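Local coordinates for protein ABC-type phosphate transport system, periplasmic component (PDB 4ECF) that binds phosphate and probably delivers it, as the solute-binding component of a PstSACB-type ABC transporter, for import across the cytoplasmic membrane, at residues Q72-H76 and Y211-P216; R77-V81 and Y242-M248; L101-F105 and A169-V173. All coordinates share one frame. Where two conformers were deposited one is given. Residue numbers count along the deposited sequence, not the author numbering.

Contact 1. Residues Q72-H76 and Y211-P216; sequences QLVDH and YTKGHP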
loop_
_atom_site.group_PDB
_atom_site.type_symbol
_atom_site.label_atom_id
_atom_site.label_comp_id
_atom_site.label_asym_id
_atom_site.label_seq_id
_atom_site.Cartn_x
_atom_site.Cartn_y
_atom_site.Cartn_z
ATOM N N GLN A 72 7.670 -3.117 21.672
ATOM C CA GLN A 72 8.889 -3.872 21.472
ATOM C C GLN A 72 9.457 -3.693 20.036
ATOM O O GLN A 72 10.552 -4.170 19.725
ATOM C CB GLN A 72 8.717 -5.349 21.869
ATOM C CG GLN A 72 7.825 -6.200 20.974
ATOM C CD GLN A 72 7.950 -7.710 21.246
ATOM O OE1 GLN A 72 8.244 -8.505 20.336
ATOM N NE2 GLN A 72 7.731 -8.106 22.499
ATOM N N LEU A 73 8.718 -2.983 19.188
ATOM C CA LEU A 73 9.158 -2.722 17.839
ATOM C C LEU A 73 9.644 -1.303 17.742
ATOM O O LEU A 73 9.256 -0.441 18.535
ATOM C CB LEU A 73 8.027 -2.964 16.844
ATOM C CG LEU A 73 7.386 -4.354 16.879
ATOM C CD1 LEU A 73 6.232 -4.487 15.868
ATOM C CD2 LEU A 73 8.448 -5.408 16.654
ATOM N N VAL A 74 10.515 -1.071 16.759
ATOM C CA VAL A 74 11.019 0.264 16.443
ATOM C C VAL A 74 10.613 0.631 15.008
ATOM O O VAL A 74 10.964 -0.054 14.054
ATOM C CB VAL A 74 12.535 0.393 16.597
ATOM C CG1 VAL A 74 13.010 1.796 16.249
ATOM C CG2 VAL A 74 12.939 0.041 18.041
ATOM N N ASP A 75 9.867 1.719 14.897
ATOM C CA ASP A 75 9.367 2.251 13.643
ATOM C C ASP A 75 10.452 2.966 12.844
ATOM O O ASP A 75 11.341 3.621 13.417
ATOM C CB ASP A 75 8.188 3.210 13.950
ATOM C CG ASP A 75 7.364 3.551 12.721
ATOM O OD1 ASP A 75 7.511 2.841 11.707
ATOM O OD2 ASP A 75 6.572 4.520 12.783
ATOM N N HIS A 76 10.371 2.849 11.530
ATOM C CA HIS A 76 11.185 3.660 10.610
ATOM C C HIS A 76 10.334 3.947 9.418
ATOM O O HIS A 76 9.962 3.033 8.681
ATOM C CB HIS A 76 12.453 2.948 10.146
ATOM C CG HIS A 76 13.291 2.364 11.266
ATOM N ND1 HIS A 76 13.033 1.152 11.828
ATOM C CD2 HIS A 76 14.387 2.885 11.918
ATOM C CE1 HIS A 76 13.946 0.907 12.790
ATOM N NE2 HIS A 76 14.785 1.971 12.847
ATOM N N TYR A 211 9.714 -1.805 10.123
ATOM C CA TYR A 211 9.839 -2.110 11.526
ATOM C C TYR A 211 10.948 -3.082 11.823
ATOM O O TYR A 211 11.128 -4.080 11.092
ATOM C CB TYR A 211 8.509 -2.724 12.025
ATOM C CG TYR A 211 7.480 -1.678 12.438
ATOM C CD1 TYR A 211 7.590 -1.005 13.668
ATOM C CD2 TYR A 211 6.448 -1.303 11.578
ATOM C CE1 TYR A 211 6.645 -0.054 14.043
ATOM C CE2 TYR A 211 5.491 -0.341 11.953
ATOM C CZ TYR A 211 5.600 0.299 13.152
ATOM O OH TYR A 211 4.650 1.251 13.535
ATOM N N THR A 212 11.609 -2.831 12.958
ATOM C CA THR A 212 12.595 -3.756 13.546
ATOM C C THR A 212 12.214 -4.134 14.979
ATOM O O THR A 212 11.403 -3.473 15.621
ATOM C CB THR A 212 14.016 -3.171 13.489
ATOM O OG1 THR A 212 14.074 -1.986 14.287
ATOM C CG2 THR A 212 14.444 -2.885 11.981
ATOM N N LYS A 213 12.737 -5.276 15.422
ATOM C CA LYS A 213 12.584 -5.724 16.821
ATOM C C LYS A 213 13.776 -5.236 17.581
ATOM O O LYS A 213 14.896 -5.745 17.419
ATOM C CB LYS A 213 12.478 -7.242 16.906
ATOM C CG LYS A 213 12.008 -7.728 18.301
ATOM C CD LYS A 213 11.623 -9.195 18.279
ATOM C CE LYS A 213 11.306 -9.645 19.703
ATOM N NZ LYS A 213 10.401 -10.816 19.752
ATOM N N GLY A 214 13.546 -4.192 18.361
ATOM C CA GLY A 214 14.619 -3.433 19.003
ATOM C C GLY A 214 15.281 -2.522 18.023
ATOM O O GLY A 214 14.925 -2.489 16.832
ATOM N N HIS A 215 16.252 -1.736 18.512
ATOM C CA HIS A 215 17.003 -0.888 17.633
ATOM C C HIS A 215 17.923 -1.764 16.814
ATOM O O HIS A 215 18.593 -2.668 17.336
ATOM C CB HIS A 215 17.760 0.215 18.406
ATOM C CG HIS A 215 16.849 1.056 19.305
ATOM N ND1 HIS A 215 16.165 2.137 18.858
ATOM C CD2 HIS A 215 16.433 0.853 20.619
ATOM C CE1 HIS A 215 15.405 2.641 19.850
ATOM N NE2 HIS A 215 15.543 1.857 20.927
ATOM N N PRO A 216 17.960 -1.542 15.510
ATOM C CA PRO A 216 18.734 -2.460 14.657
ATOM C C PRO A 216 20.245 -2.208 14.640
ATOM O O PRO A 216 20.701 -1.122 14.992
ATOM C CB PRO A 216 18.179 -2.161 13.256
ATOM C CG PRO A 216 17.807 -0.746 13.341
ATOM C CD PRO A 216 17.202 -0.560 14.709
#
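Two backbone hydrogen bonds tie V74 to T212: V74 N gives to T212 O at 2.8 Å and T212 N gives to V74 O at 3.1 Å, both nearly straight, so this is a hydrogen-bonded antiparallel pair. L73 and K213 form the adjoining non-hydrogen-bonded pair, their CA atoms 4.7 Å apart. A longer bond, G214 N to Q72 O at 3.3 Å, carries the ladder one step past strand 205-213, where G214, at a positive phi of 77°, leads into the loop. T212 OG1 donates to G214 O (2.7 Å) within the segment. At the exposed end K213 NZ makes a weak hydrogen bond to Q72 OE1 (3.2 Å) and a second bond to Q49 O on helix 41-50. CA-H...O contacts, L73 CA to T212 O (3.2 Å) and Y211 CA to V74 O (3.4 Å), fill in between the amide bonds. On the face bearing L73, its CB meets Y211 CD1 at 3.8 Å, while D75 OD1 lies over a face of the Y211 ring and is hydrogen-bonded to H209. The Y211 hydroxyl reaches A62 N. On the face bearing V74 and T212, V74 CG2 sits over the H215 ring in a CH-pi contact, 4.0 Å from its centroid. The H76 ring turns its edge to P216 CD, 4.0 Å from H76 NE2, and hydrogen-bonds through ND1 to L210 O. Helix 218-228 covers H76 and T212. The arrangement is an antiparallel strand pairing between helices in an alpha/beta lobe of the periplasmic binding protein fold.

Contact 2. Residues R77-V81 and Y242-M248; sequences RVAVV and YLSPDQM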
loop_
_atom_site.group_PDB
_atom_site.type_symbol
_atom_site.label_atom_id
_atom_site.label_comp_id
_atom_site.label_asym_id
_atom_site.label_seq_id
_atom_site.Cartn_x
_atom_site.Cartn_y
_atom_site.Cartn_z
ATOM N N ARG A 77 9.884 5.175 9.285
ATOM C CA ARG A 77 9.072 5.545 8.119
ATOM C C ARG A 77 9.957 5.931 6.947
ATOM O O ARG A 77 10.970 6.626 7.144
ATOM C CB ARG A 77 8.047 6.623 8.466
ATOM C CG ARG A 77 6.816 6.071 9.154
ATOM C CD ARG A 77 5.780 7.139 9.437
ATOM N NE ARG A 77 6.111 7.952 10.615
ATOM C CZ ARG A 77 5.357 8.959 11.022
ATOM N NH1 ARG A 77 4.288 9.313 10.317
ATOM N NH2 ARG A 77 5.674 9.623 12.115
ATOM N N VAL A 78 9.599 5.490 5.735
ATOM C CA VAL A 78 10.470 5.620 4.572
ATOM C C VAL A 78 9.803 6.233 3.358
ATOM O O VAL A 78 10.469 6.610 2.412
ATOM C CB VAL A 78 11.088 4.246 4.223
ATOM C CG1 VAL A 78 11.864 3.675 5.412
ATOM C CG2 VAL A 78 10.059 3.230 3.701
ATOM N N ALA A 79 8.478 6.345 3.386
ATOM C CA ALA A 79 7.748 6.763 2.184
ATOM C C ALA A 79 6.279 6.922 2.556
ATOM O O ALA A 79 5.854 6.508 3.646
ATOM C CB ALA A 79 7.895 5.714 1.085
ATOM N N VAL A 80 5.544 7.573 1.663
ATOM C CA VAL A 80 4.071 7.545 1.653
ATOM C C VAL A 80 3.687 6.823 0.359
ATOM O O VAL A 80 4.319 6.998 -0.705
ATOM C CB VAL A 80 3.468 8.960 1.722
ATOM C CG1 VAL A 80 1.990 8.950 1.304
ATOM C CG2 VAL A 80 3.729 9.552 3.114
ATOM N N VAL A 81 2.680 5.970 0.432
ATOM C CA VAL A 81 2.105 5.278 -0.742
ATOM C C VAL A 81 0.634 5.675 -0.910
ATOM O O VAL A 81 -0.139 5.666 0.059
ATOM C CB VAL A 81 2.284 3.750 -0.619
ATOM C CG1 VAL A 81 1.405 3.177 0.512
ATOM C CG2 VAL A 81 2.072 3.068 -1.961
ATOM N N TYR A 242 6.132 6.234 -5.200
ATOM C CA TYR A 242 5.891 6.637 -3.838
ATOM C C TYR A 242 6.215 8.112 -3.670
ATOM O O TYR A 242 6.845 8.732 -4.550
ATOM C CB TYR A 242 6.821 5.849 -2.891
ATOM C CG TYR A 242 6.704 4.354 -2.974
ATOM C CD1 TYR A 242 7.434 3.627 -3.912
ATOM C CD2 TYR A 242 5.888 3.654 -2.103
ATOM C CE1 TYR A 242 7.346 2.258 -3.998
ATOM C CE2 TYR A 242 5.804 2.286 -2.170
ATOM C CZ TYR A 242 6.541 1.573 -3.097
ATOM O OH TYR A 242 6.487 0.215 -3.189
ATOM N N LEU A 243 5.821 8.656 -2.531
ATOM C CA LEU A 243 6.206 9.998 -2.115
ATOM C C LEU A 243 7.251 9.884 -1.020
ATOM O O LEU A 243 7.150 9.062 -0.105
ATOM C CB LEU A 243 4.986 10.794 -1.617
ATOM C CG LEU A 243 3.967 11.196 -2.661
ATOM C CD1 LEU A 243 3.066 10.047 -3.067
ATOM C CD2 LEU A 243 3.093 12.307 -2.163
ATOM N N SER A 244 8.328 10.681 -1.132
ATOM C CA SER A 244 9.218 10.876 -0.007
ATOM C C SER A 244 8.431 11.652 1.048
ATOM O O SER A 244 7.708 12.579 0.706
ATOM C CB SER A 244 10.461 11.672 -0.412
ATOM O OG SER A 244 11.186 11.975 0.761
ATOM N N PRO A 245 8.578 11.314 2.339
ATOM C CA PRO A 245 7.781 12.044 3.337
ATOM C C PRO A 245 7.950 13.571 3.357
ATOM O O PRO A 245 6.990 14.271 3.646
ATOM C CB PRO A 245 8.217 11.371 4.662
ATOM C CG PRO A 245 8.564 9.983 4.237
ATOM C CD PRO A 245 9.350 10.230 2.990
ATOM N N ASP A 246 9.123 14.084 2.987
ATOM C CA ASP A 246 9.343 15.529 2.884
ATOM C C ASP A 246 8.519 16.230 1.791
ATOM O O ASP A 246 8.479 17.442 1.772
ATOM C CB ASP A 246 10.808 15.802 2.543
ATOM C CG ASP A 246 11.153 15.326 1.141
ATOM O OD1 ASP A 246 11.370 14.109 0.985
ATOM O OD2 ASP A 246 11.186 16.146 0.191
ATOM N N GLN A 247 7.920 15.476 0.867
ATOM C CA GLN A 247 7.021 16.065 -0.130
ATOM C C GLN A 247 5.637 16.366 0.455
ATOM O O GLN A 247 4.876 17.159 -0.105
ATOM C CB GLN A 247 6.847 15.078 -1.274
ATOM C CG GLN A 247 8.078 14.839 -2.112
ATOM C CD GLN A 247 7.754 13.909 -3.255
ATOM O OE1 GLN A 247 8.092 12.748 -3.226
ATOM N NE2 GLN A 247 7.026 14.416 -4.250
HETATM N N MSE A 248 5.282 15.724 1.572
HETATM C CA MSE A 248 3.955 15.895 2.168
HETATM C C MSE A 248 3.732 17.304 2.674
HETATM O O MSE A 248 4.620 17.904 3.294
HETATM C CB MSE A 248 3.725 14.865 3.306
HETATM C CG MSE A 248 3.656 13.375 2.863
HETATM SE SE MSE A 248 2.478 12.958 1.416
HETATM C CE MSE A 248 0.979 12.972 2.390
#
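Strand 77-81 and the loop 242-248 run antiparallel but share a single beta bridge, V80 with L243, whose CA atoms are 5.0 Å apart. Both of its bonds are short and straight: V80 N to L243 O at 2.8 Å and L243 N to V80 O at 2.9 Å. L243 O also receives a CA-H...O contact from A79 CA (3.3 Å). Beyond S244 the loop leaves the strand in a 3-10 turn at 245-247, with Q247 N bonded to S244 O (2.9 Å) and Q247 OE1 accepting from S244 N (3.0 Å). The P245 ring lies alongside the strand, its CG 3.7 Å from A79 N, an amide left without a hydrogen-bond partner. V80 is the most covered residue: its CB lies 4.1 Å from L243 CB, and its CG2 3.8 Å from CG of selenomethionine M248. Y242 packs beside A79 (CB to CB, 4.1 Å) and V81 (Y242 CE2 to V81 CG2, 3.8 Å), while its hydroxyl bonds to A13 O. Helix 194-198 adds V197 against V80 and L243. Hydrogen bonding between the segments is thus confined to one residue pair, and the flanking side chains join by apolar contact, attaching the segment after helix 230-239 to strand 73-87.

Contact 3. Residues L101-F105 and A169-V173; sequences LIKIF and AISYV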
loop_
_atom_site.group_PDB
_atom_site.type_symbol
_atom_site.label_atom_id
_atom_site.label_comp_id
_atom_site.label_asym_id
_atom_site.label_seq_id
_atom_site.Cartn_x
_atom_site.Cartn_y
_atom_site.Cartn_z
ATOM N N LEU A 101 -18.856 4.693 -4.490
ATOM C CA LEU A 101 -17.833 3.718 -4.141
ATOM C C LEU A 101 -18.265 2.859 -2.941
ATOM O O LEU A 101 -18.104 1.616 -2.940
ATOM C CB LEU A 101 -16.518 4.440 -3.869
ATOM C CG LEU A 101 -15.337 3.511 -3.564
ATOM C CD1 LEU A 101 -14.825 2.742 -4.792
ATOM C CD2 LEU A 101 -14.186 4.310 -2.976
ATOM N N ILE A 102 -18.849 3.500 -1.935
ATOM C CA ILE A 102 -19.283 2.800 -0.726
ATOM C C ILE A 102 -20.404 1.838 -1.093
ATOM O O ILE A 102 -20.397 0.682 -0.717
ATOM C CB ILE A 102 -19.739 3.766 0.348
ATOM C CG1 ILE A 102 -18.538 4.472 0.969
ATOM C CG2 ILE A 102 -20.511 3.042 1.455
ATOM C CD1 ILE A 102 -18.860 5.707 1.791
ATOM N N LYS A 103 -21.348 2.328 -1.876
ATOM C CA LYS A 103 -22.497 1.514 -2.276
ATOM C C LYS A 103 -22.034 0.331 -3.094
ATOM O O LYS A 103 -22.655 -0.724 -3.028
ATOM C CB LYS A 103 -23.554 2.331 -3.019
ATOM C CG LYS A 103 -24.350 3.258 -2.094
ATOM C CD LYS A 103 -25.394 4.011 -2.907
ATOM C CE LYS A 103 -26.396 4.720 -2.038
ATOM N NZ LYS A 103 -27.438 5.293 -2.936
ATOM N N ILE A 104 -21.005 0.495 -3.918
ATOM C CA ILE A 104 -20.483 -0.664 -4.670
ATOM C C ILE A 104 -19.845 -1.697 -3.755
ATOM O O ILE A 104 -20.139 -2.892 -3.854
ATOM C CB ILE A 104 -19.539 -0.210 -5.820
ATOM C CG1 ILE A 104 -20.402 0.465 -6.907
ATOM C CG2 ILE A 104 -18.679 -1.376 -6.363
ATOM C CD1 ILE A 104 -19.645 1.143 -8.033
ATOM N N PHE A 105 -18.959 -1.259 -2.876
ATOM C CA PHE A 105 -18.239 -2.204 -2.001
ATOM C C PHE A 105 -19.123 -2.847 -0.924
ATOM O O PHE A 105 -18.808 -3.943 -0.455
ATOM C CB PHE A 105 -16.967 -1.563 -1.432
ATOM C CG PHE A 105 -15.769 -1.735 -2.341
ATOM C CD1 PHE A 105 -14.989 -2.874 -2.252
ATOM C CD2 PHE A 105 -15.500 -0.835 -3.360
ATOM C CE1 PHE A 105 -13.898 -3.064 -3.116
ATOM C CE2 PHE A 105 -14.431 -1.012 -4.218
ATOM C CZ PHE A 105 -13.638 -2.148 -4.106
ATOM N N ALA A 169 -14.878 -6.225 -12.939
ATOM C CA ALA A 169 -14.100 -6.227 -11.670
ATOM C C ALA A 169 -13.720 -4.829 -11.173
ATOM O O ALA A 169 -13.354 -3.968 -11.956
ATOM C CB ALA A 169 -12.833 -7.073 -11.819
ATOM N N ILE A 170 -13.797 -4.678 -9.859
ATOM C CA ILE A 170 -13.185 -3.579 -9.149
ATOM C C ILE A 170 -12.399 -4.067 -7.931
ATOM O O ILE A 170 -12.811 -4.945 -7.229
ATOM C CB ILE A 170 -14.253 -2.527 -8.764
ATOM C CG1 ILE A 170 -13.619 -1.345 -8.057
ATOM C CG2 ILE A 170 -15.386 -3.165 -7.919
ATOM C CD1 ILE A 170 -14.547 -0.143 -7.839
ATOM N N SER A 171 -11.264 -3.420 -7.682
ATOM C CA SER A 171 -10.449 -3.663 -6.484
ATOM C C SER A 171 -9.695 -2.382 -6.146
ATOM O O SER A 171 -10.080 -1.280 -6.557
ATOM C CB SER A 171 -9.495 -4.836 -6.655
ATOM O OG SER A 171 -9.013 -5.278 -5.390
ATOM N N TYR A 172 -8.674 -2.555 -5.344
ATOM C CA TYR A 172 -7.847 -1.426 -4.896
ATOM C C TYR A 172 -6.402 -1.874 -4.863
ATOM O O TYR A 172 -6.117 -3.011 -4.490
ATOM C CB TYR A 172 -8.347 -0.946 -3.531
ATOM C CG TYR A 172 -8.732 -2.041 -2.610
ATOM C CD1 TYR A 172 -7.792 -2.697 -1.852
ATOM C CD2 TYR A 172 -10.050 -2.534 -2.569
ATOM C CE1 TYR A 172 -8.134 -3.742 -1.010
ATOM C CE2 TYR A 172 -10.410 -3.566 -1.733
ATOM C CZ TYR A 172 -9.438 -4.189 -0.944
ATOM O OH TYR A 172 -9.795 -5.233 -0.108
ATOM N N VAL A 173 -5.474 -0.949 -5.173
ATOM C CA VAL A 173 -4.073 -1.259 -5.229
ATOM C C VAL A 173 -3.241 -0.005 -5.052
ATOM O O VAL A 173 -3.683 1.116 -5.348
ATOM C CB VAL A 173 -3.688 -1.975 -6.555
ATOM C CG1 VAL A 173 -3.584 -0.993 -7.736
ATOM C CG2 VAL A 173 -2.501 -2.889 -6.343
#
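I170 is the main bump on strand 169-173, pointing at the helix into a hollow lined by L101, I104 and F105. Its CD1 comes 3.7 Å from F105 CE2 and 4.2 Å from L101 CD1, and its CG2 lies 4.1 Å from I104 CG2. The axes of segments 101-105 and 169-173 approach to 10.8 Å at 112°, so the backbones stay apart and the side chains bridge the gap. L101, I104 and F105 offer one helix face; L101 and F105 stand one turn apart, joined by F105 N to L101 O (3.0 Å). The F105 ring reaches along the strand: its edge faces S171 CA, 4.3 Å from CZ, and its CE1 meets CE2 of Y172 at 3.8 Å. The two rings meet obliquely, centroids 5.9 Å apart and planes at 48°. S171 points away from the helix and bonds to I125 O, whereas Y172, like I170, points toward it and hydrogen-bonds to N126. F137 of helix 132-140 stacks on Y172 and meets F105 edge-to-face, and L124 touches I104 and I170. Between these segments cohesion comes from hydrophobic and aromatic contact alone: here the helix relies on side-chain fit, while the S171 and Y172 hydroxyls bond to strand 123-127.

Contacts 1 and 2 share strand 73-87, their first segments following directly in sequence, with centres 19 Å apart. Contact 3 lies on the opposite side of the chain's centre, about 34 Å from contact 1 and 25 Å from contact 2 between centres, yet its strand 169-174 neighbours strand 73-87 in the same sheet. Contact 1, partly exposed, pairs two sheet strands through several backbone bonds with polar groups at its margin. Contact 2 is buried and adds a loop through one bridge and apolar flanks. Contact 3, also buried, sets a helix on a strand without any hydrogen bond between them. Backbone bonding thus gives way to side-chain fit from strand pairing to helix packing.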